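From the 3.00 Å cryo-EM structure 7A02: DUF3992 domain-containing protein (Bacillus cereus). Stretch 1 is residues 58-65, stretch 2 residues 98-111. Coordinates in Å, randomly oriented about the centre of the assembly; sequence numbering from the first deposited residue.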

ATOM      1  N   GLY A  58      65.045 -20.841  -6.455  1.00 73.55           N
ATOM      2  CA  GLY A  58      64.704 -20.221  -5.200  1.00 73.55           C
ATOM      3  C   GLY A  58      63.324 -19.608  -5.238  1.00 73.55           C
ATOM      4  O   GLY A  58      62.837 -19.178  -6.285  1.00 73.55           O
ATOM      5  N   PRO A  59      62.668 -19.556  -4.087  1.00 68.52           N
ATOM      6  CA  PRO A  59      61.289 -19.070  -4.045  1.00 68.52           C
ATOM      7  C   PRO A  59      61.208 -17.580  -4.324  1.00 68.52           C
ATOM      8  O   PRO A  59      62.156 -16.822  -4.121  1.00 68.52           O
ATOM      9  N   VAL A  60      60.039 -17.166  -4.804  1.00 63.59           N
ATOM     10  CA  VAL A  60      59.725 -15.766  -5.049  1.00 63.59           C
ATOM     11  C   VAL A  60      58.636 -15.353  -4.071  1.00 63.59           C
ATOM     12  O   VAL A  60      57.653 -16.081  -3.886  1.00 63.59           O
ATOM     13  N   THR A  61      58.813 -14.199  -3.436  1.00 60.39           N
ATOM     14  CA  THR A  61      57.904 -13.722  -2.403  1.00 60.39           C
ATOM     15  C   THR A  61      57.117 -12.525  -2.913  1.00 60.39           C
ATOM     16  O   THR A  61      57.704 -11.535  -3.355  1.00 60.39           O
ATOM     17  N   ILE A  62      55.792 -12.615  -2.833  1.00 55.41           N
ATOM     18  CA  ILE A  62      54.889 -11.544  -3.237  1.00 55.41           C
ATOM     19  C   ILE A  62      54.248 -10.963  -1.986  1.00 55.41           C
ATOM     20  O   ILE A  62      53.814 -11.709  -1.098  1.00 55.41           O
ATOM     21  N   VAL A  63      54.229  -9.634  -1.893  1.00 53.69           N
ATOM     22  CA  VAL A  63      53.708  -8.940  -0.723  1.00 53.69           C
ATOM     23  C   VAL A  63      52.753  -7.845  -1.173  1.00 53.69           C
ATOM     24  O   VAL A  63      53.087  -7.052  -2.059  1.00 53.69           O
ATOM     25  N   PHE A  64      51.576  -7.798  -0.553  1.00 51.53           N
ATOM     26  CA  PHE A  64      50.601  -6.735  -0.767  1.00 51.53           C
ATOM     27  C   PHE A  64      50.711  -5.730   0.369  1.00 51.53           C
ATOM     28  O   PHE A  64      50.706  -6.113   1.540  1.00 51.53           O
ATOM     29  N   TYR A  65      50.795  -4.448   0.028  1.00 56.60           N
ATOM     30  CA  TYR A  65      51.001  -3.386   1.000  1.00 56.60           C
ATOM     31  C   TYR A  65      49.840  -2.412   0.973  1.00 56.60           C
ATOM     32  O   TYR A  65      49.406  -1.973  -0.098  1.00 56.60           O
ATOM     33  N   LEU A  98      59.871 -10.156  -4.714  1.00 69.86           N
ATOM     34  CA  LEU A  98      61.253 -10.308  -4.278  1.00 69.86           C
ATOM     35  C   LEU A  98      61.746 -11.678  -4.705  1.00 69.86           C
ATOM     36  O   LEU A  98      61.071 -12.681  -4.462  1.00 69.86           O
ATOM     37  N   GLY A  99      62.924 -11.725  -5.321  1.00 75.95           N
ATOM     38  CA  GLY A  99      63.504 -12.972  -5.771  1.00 75.95           C
ATOM     39  C   GLY A  99      64.998 -13.018  -5.514  1.00 75.95           C
ATOM     40  O   GLY A  99      65.624 -12.012  -5.179  1.00 75.95           O
ATOM     41  N   THR A 100      65.550 -14.214  -5.682  1.00 78.96           N
ATOM     42  CA  THR A 100      66.982 -14.423  -5.554  1.00 78.96           C
ATOM     43  C   THR A 100      67.698 -13.685  -6.686  1.00 78.96           C
ATOM     44  O   THR A 100      67.095 -13.302  -7.691  1.00 78.96           O
ATOM     45  N   ALA A 101      69.000 -13.472  -6.528  1.00 79.40           N
ATOM     46  CA  ALA A 101      69.783 -12.813  -7.571  1.00 79.40           C
ATOM     47  C   ALA A 101      70.131 -13.783  -8.692  1.00 79.40           C
ATOM     48  O   ALA A 101      71.276 -13.908  -9.116  1.00 79.40           O
ATOM     49  N   ALA A 102      69.110 -14.476  -9.184  1.00 78.86           N
ATOM     50  CA  ALA A 102      69.228 -15.362 -10.326  1.00 78.86           C
ATOM     51  C   ALA A 102      68.266 -14.983 -11.436  1.00 78.86           C
ATOM     52  O   ALA A 102      68.174 -15.708 -12.431  1.00 78.86           O
ATOM     53  N   ALA A 103      67.540 -13.876 -11.281  1.00 73.54           N
ATOM     54  CA  ALA A 103      66.636 -13.348 -12.297  1.00 73.54           C
ATOM     55  C   ALA A 103      65.584 -14.381 -12.697  1.00 73.54           C
ATOM     56  O   ALA A 103      65.500 -14.811 -13.847  1.00 73.54           O
ATOM     57  N   GLU A 104      64.780 -14.780 -11.718  1.00 72.09           N
ATOM     58  CA  GLU A 104      63.614 -15.593 -12.019  1.00 72.09           C
ATOM     59  C   GLU A 104      62.637 -14.784 -12.853  1.00 72.09           C
ATOM     60  O   GLU A 104      62.614 -13.554 -12.798  1.00 72.09           O
ATOM     61  N   THR A 105      61.835 -15.476 -13.649  1.00 66.62           N
ATOM     62  CA  THR A 105      60.833 -14.789 -14.444  1.00 66.62           C
ATOM     63  C   THR A 105      59.552 -15.601 -14.479  1.00 66.62           C
ATOM     64  O   THR A 105      59.561 -16.826 -14.308  1.00 66.62           O
ATOM     65  N   GLY A 106      58.454 -14.893 -14.706  1.00 59.59           N
ATOM     66  CA  GLY A 106      57.149 -15.518 -14.685  1.00 59.59           C
ATOM     67  C   GLY A 106      56.063 -14.569 -15.132  1.00 59.59           C
ATOM     68  O   GLY A 106      56.335 -13.534 -15.739  1.00 59.59           O
ATOM     69  N   GLU A 107      54.823 -14.927 -14.810  1.00 56.99           N
ATOM     70  CA  GLU A 107      53.642 -14.193 -15.237  1.00 56.99           C
ATOM     71  C   GLU A 107      52.891 -13.632 -14.037  1.00 56.99           C
ATOM     72  O   GLU A 107      53.166 -13.974 -12.887  1.00 56.99           O
ATOM     73  N   PHE A 108      51.927 -12.758 -14.321  1.00 48.16           N
ATOM     74  CA  PHE A 108      51.103 -12.162 -13.271  1.00 48.16           C
ATOM     75  C   PHE A 108      49.802 -11.679 -13.885  1.00 48.16           C
ATOM     76  O   PHE A 108      49.819 -10.786 -14.735  1.00 48.16           O
ATOM     77  N   CYS A 109      48.685 -12.256 -13.455  1.00 45.25           N
ATOM     78  CA  CYS A 109      47.359 -11.924 -13.958  1.00 45.25           C
ATOM     79  C   CYS A 109      46.469 -11.477 -12.812  1.00 45.25           C
ATOM     80  O   CYS A 109      46.526 -12.046 -11.721  1.00 45.25           O
ATOM     81  N   MET A 110      45.637 -10.466 -13.059  1.00 45.77           N
ATOM     82  CA  MET A 110      44.788  -9.946 -11.994  1.00 45.77           C
ATOM     83  C   MET A 110      43.542  -9.286 -12.563  1.00 45.77           C
ATOM     84  O   MET A 110      43.636  -8.479 -13.489  1.00 45.77           O
ATOM     85  N   THR A 111      42.384  -9.622 -11.997  1.00 45.77           N
ATOM     86  CA  THR A 111      41.125  -8.953 -12.295  1.00 45.77           C
ATOM     87  C   THR A 111      40.723  -8.078 -11.117  1.00 45.77           C
ATOM     88  O   THR A 111      40.831  -8.493  -9.963  1.00 45.77           O
TER

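What holds the backbones of the two stretches together? A single antiparallel pair does so, T61 with L98. T61 N donates to L98 O at 2.9 Å and nearly in line, and L98 N returns a bond to T61 O, also 2.9 Å. Because the two residues are paired, their side chains lie on the same face of the sheet, T61 CB to L98 CB 4.5 Å apart. T61 has chi1 m; L98 is t, p and remains exposed, although stretch 1 covers 67 Å² of it, the largest area in the contact. L98 O is also approached from V60, whose CA lies 3.4 Å from it in a CA-H...O contact and whose CG1 comes equally close, 3.4 Å from the same L98 O.

Which side chains make the apolar contact? The strand that begins at V60 and the later strand that carries F108 and M110 run at 51° to each other, and their axes come within 10.1 Å of each other, so side chains must span the gap. V60, with chi1 t, places CG2 4.2 Å from E104 CB. Further along, I62 starts out pointing away, but its extended t, t side chain carries the end nearer, and I62 CD1 lies 4.0 Å from F108 CE1. F108 (chi1 t) points toward stretch 1. F64 leaves its backbone sideways; with chi1 m its ring end swings nearer, and F64 CE2 lies 4.4 Å from M110 CE. That methyl sits at the ring edge, near its plane, carried there by a t, t, m side chain whose CA-to-CB bond points toward stretch 1. The alternation of F108 and M110 on their strand puts both on the side facing I62 and F64, and all four are buried.

Where does the buried carboxylate of E104 find a partner? E104 points toward stretch 1, but its m, p rotamer turns the carboxylate to T100, in its own stretch, where T100 N donates to E104 OE2 at 3.0 Å. No hydrogen bond joins this group to stretch 1: G58 O stands 3.7 Å from E104 OE2, and both are acceptors.

Why do glycines suit this end of the contact? G58 has a positive phi, which by itself favours glycine, and a CB there would clash with T100 OG1, at 2.7 Å. T100, chi1 m, does point toward stretch 1, its OG1 lying 4.1 Å from G58 CA. At G99 a CB would instead run into E104 OE1, at 3.0 Å, so the carboxylate occupies space left there.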

ATOM      1  CB  PRO A  59      60.843 -19.389  -2.615  1.00 68.52           C
ATOM      2  CG  PRO A  59      61.875 -20.323  -2.073  1.00 68.52           C
ATOM      3  CD  PRO A  59      63.140 -19.971  -2.762  1.00 68.52           C
ATOM      4  CB  VAL A  60      59.281 -15.534  -6.502  1.00 63.59           C
ATOM      5  CG1 VAL A  60      58.946 -14.081  -6.725  1.00 63.59           C
ATOM      6  CG2 VAL A  60      60.363 -15.973  -7.451  1.00 63.59           C
ATOM      7  CB  THR A  61      58.670 -13.338  -1.140  1.00 60.39           C
ATOM      8  OG1 THR A  61      59.310 -14.498  -0.601  1.00 60.39           O
ATOM      9  CG2 THR A  61      57.725 -12.774  -0.106  1.00 60.39           C
ATOM     10  CB  ILE A  62      53.831 -12.044  -4.237  1.00 55.41           C
ATOM     11  CG1 ILE A  62      53.059 -10.871  -4.830  1.00 55.41           C
ATOM     12  CG2 ILE A  62      52.905 -13.066  -3.617  1.00 55.41           C
ATOM     13  CD1 ILE A  62      52.241 -11.237  -6.027  1.00 55.41           C
ATOM     14  CB  VAL A  63      54.835  -8.341   0.137  1.00 53.69           C
ATOM     15  CG1 VAL A  63      54.259  -7.713   1.375  1.00 53.69           C
ATOM     16  CG2 VAL A  63      55.830  -9.407   0.519  1.00 53.69           C
ATOM     17  CB  PHE A  64      49.178  -7.288  -0.819  1.00 51.53           C
ATOM     18  CG  PHE A  64      48.940  -8.275  -1.922  1.00 51.53           C
ATOM     19  CD1 PHE A  64      49.349  -9.584  -1.798  1.00 51.53           C
ATOM     20  CD2 PHE A  64      48.279  -7.899  -3.069  1.00 51.53           C
ATOM     21  CE1 PHE A  64      49.122 -10.485  -2.803  1.00 51.53           C
ATOM     22  CE2 PHE A  64      48.050  -8.802  -4.072  1.00 51.53           C
ATOM     23  CZ  PHE A  64      48.473 -10.093  -3.937  1.00 51.53           C
ATOM     24  CB  TYR A  65      52.289  -2.622   0.723  1.00 56.60           C
ATOM     25  CG  TYR A  65      53.539  -3.372   1.080  1.00 56.60           C
ATOM     26  CD1 TYR A  65      53.825  -3.688   2.392  1.00 56.60           C
ATOM     27  CD2 TYR A  65      54.431  -3.764   0.104  1.00 56.60           C
ATOM     28  CE1 TYR A  65      54.963  -4.371   2.721  1.00 56.60           C
ATOM     29  CE2 TYR A  65      55.569  -4.448   0.423  1.00 56.60           C
ATOM     30  CZ  TYR A  65      55.833  -4.748   1.733  1.00 56.60           C
ATOM     31  OH  TYR A  65      56.978  -5.435   2.056  1.00 56.60           O
ATOM     32  CB  LEU A  98      61.367 -10.157  -2.763  1.00 69.86           C
ATOM     33  CG  LEU A  98      62.775 -10.238  -2.188  1.00 69.86           C
ATOM     34  CD1 LEU A  98      63.619  -9.115  -2.717  1.00 69.86           C
ATOM     35  CD2 LEU A  98      62.723 -10.201  -0.679  1.00 69.86           C
ATOM     36  CB  THR A 100      67.284 -15.922  -5.566  1.00 78.96           C
ATOM     37  OG1 THR A 100      66.484 -16.571  -4.573  1.00 78.96           O
ATOM     38  CG2 THR A 100      68.743 -16.202  -5.248  1.00 78.96           C
ATOM     39  CB  ALA A 101      71.040 -12.199  -6.968  1.00 79.40           C
ATOM     40  CB  ALA A 102      68.984 -16.817  -9.907  1.00 78.86           C
ATOM     41  CB  ALA A 103      67.418 -12.851 -13.516  1.00 73.54           C
ATOM     42  CB  GLU A 104      62.939 -16.059 -10.733  1.00 72.09           C
ATOM     43  CG  GLU A 104      63.850 -16.797  -9.787  1.00 72.09           C
ATOM     44  CD  GLU A 104      64.540 -15.872  -8.818  1.00 72.09           C
ATOM     45  OE1 GLU A 104      64.868 -14.738  -9.214  1.00 72.09           O
ATOM     46  OE2 GLU A 104      64.754 -16.272  -7.659  1.00 72.09           O
ATOM     47  CB  THR A 105      61.315 -14.511 -15.868  1.00 66.62           C
ATOM     48  OG1 THR A 105      60.397 -13.619 -16.508  1.00 66.62           O
ATOM     49  CG2 THR A 105      61.374 -15.782 -16.666  1.00 66.62           C
ATOM     50  CB  GLU A 107      52.709 -15.088 -16.052  1.00 56.99           C
ATOM     51  CG  GLU A 107      53.197 -15.369 -17.446  1.00 56.99           C
ATOM     52  CD  GLU A 107      52.245 -16.251 -18.220  1.00 56.99           C
ATOM     53  OE1 GLU A 107      52.469 -17.478 -18.255  1.00 56.99           O
ATOM     54  OE2 GLU A 107      51.271 -15.718 -18.790  1.00 56.99           O
ATOM     55  CB  PHE A 108      51.841 -11.015 -12.603  1.00 48.16           C
ATOM     56  CG  PHE A 108      51.052 -10.318 -11.542  1.00 48.16           C
ATOM     57  CD1 PHE A 108      50.869 -10.900 -10.308  1.00 48.16           C
ATOM     58  CD2 PHE A 108      50.518  -9.069 -11.768  1.00 48.16           C
ATOM     59  CE1 PHE A 108      50.155 -10.259  -9.332  1.00 48.16           C
ATOM     60  CE2 PHE A 108      49.805  -8.427 -10.791  1.00 48.16           C
ATOM     61  CZ  PHE A 108      49.625  -9.023  -9.574  1.00 48.16           C
ATOM     62  CB  CYS A 109      46.726 -13.121 -14.660  1.00 45.25           C
ATOM     63  SG  CYS A 109      44.949 -12.989 -14.932  1.00 45.25           S
ATOM     64  CB  MET A 110      45.562  -8.949 -11.135  1.00 45.77           C
ATOM     65  CG  MET A 110      44.711  -8.179 -10.163  1.00 45.77           C
ATOM     66  SD  MET A 110      45.636  -6.912  -9.289  1.00 45.77           S
ATOM     67  CE  MET A 110      46.586  -7.924  -8.175  1.00 45.77           C
ATOM     68  CB  THR A 111      40.004  -9.949 -12.589  1.00 45.77           C
ATOM     69  OG1 THR A 111      39.937 -10.917 -11.542  1.00 45.77           O
ATOM     70  CG2 THR A 111      40.242 -10.649 -13.897  1.00 45.77           C
TER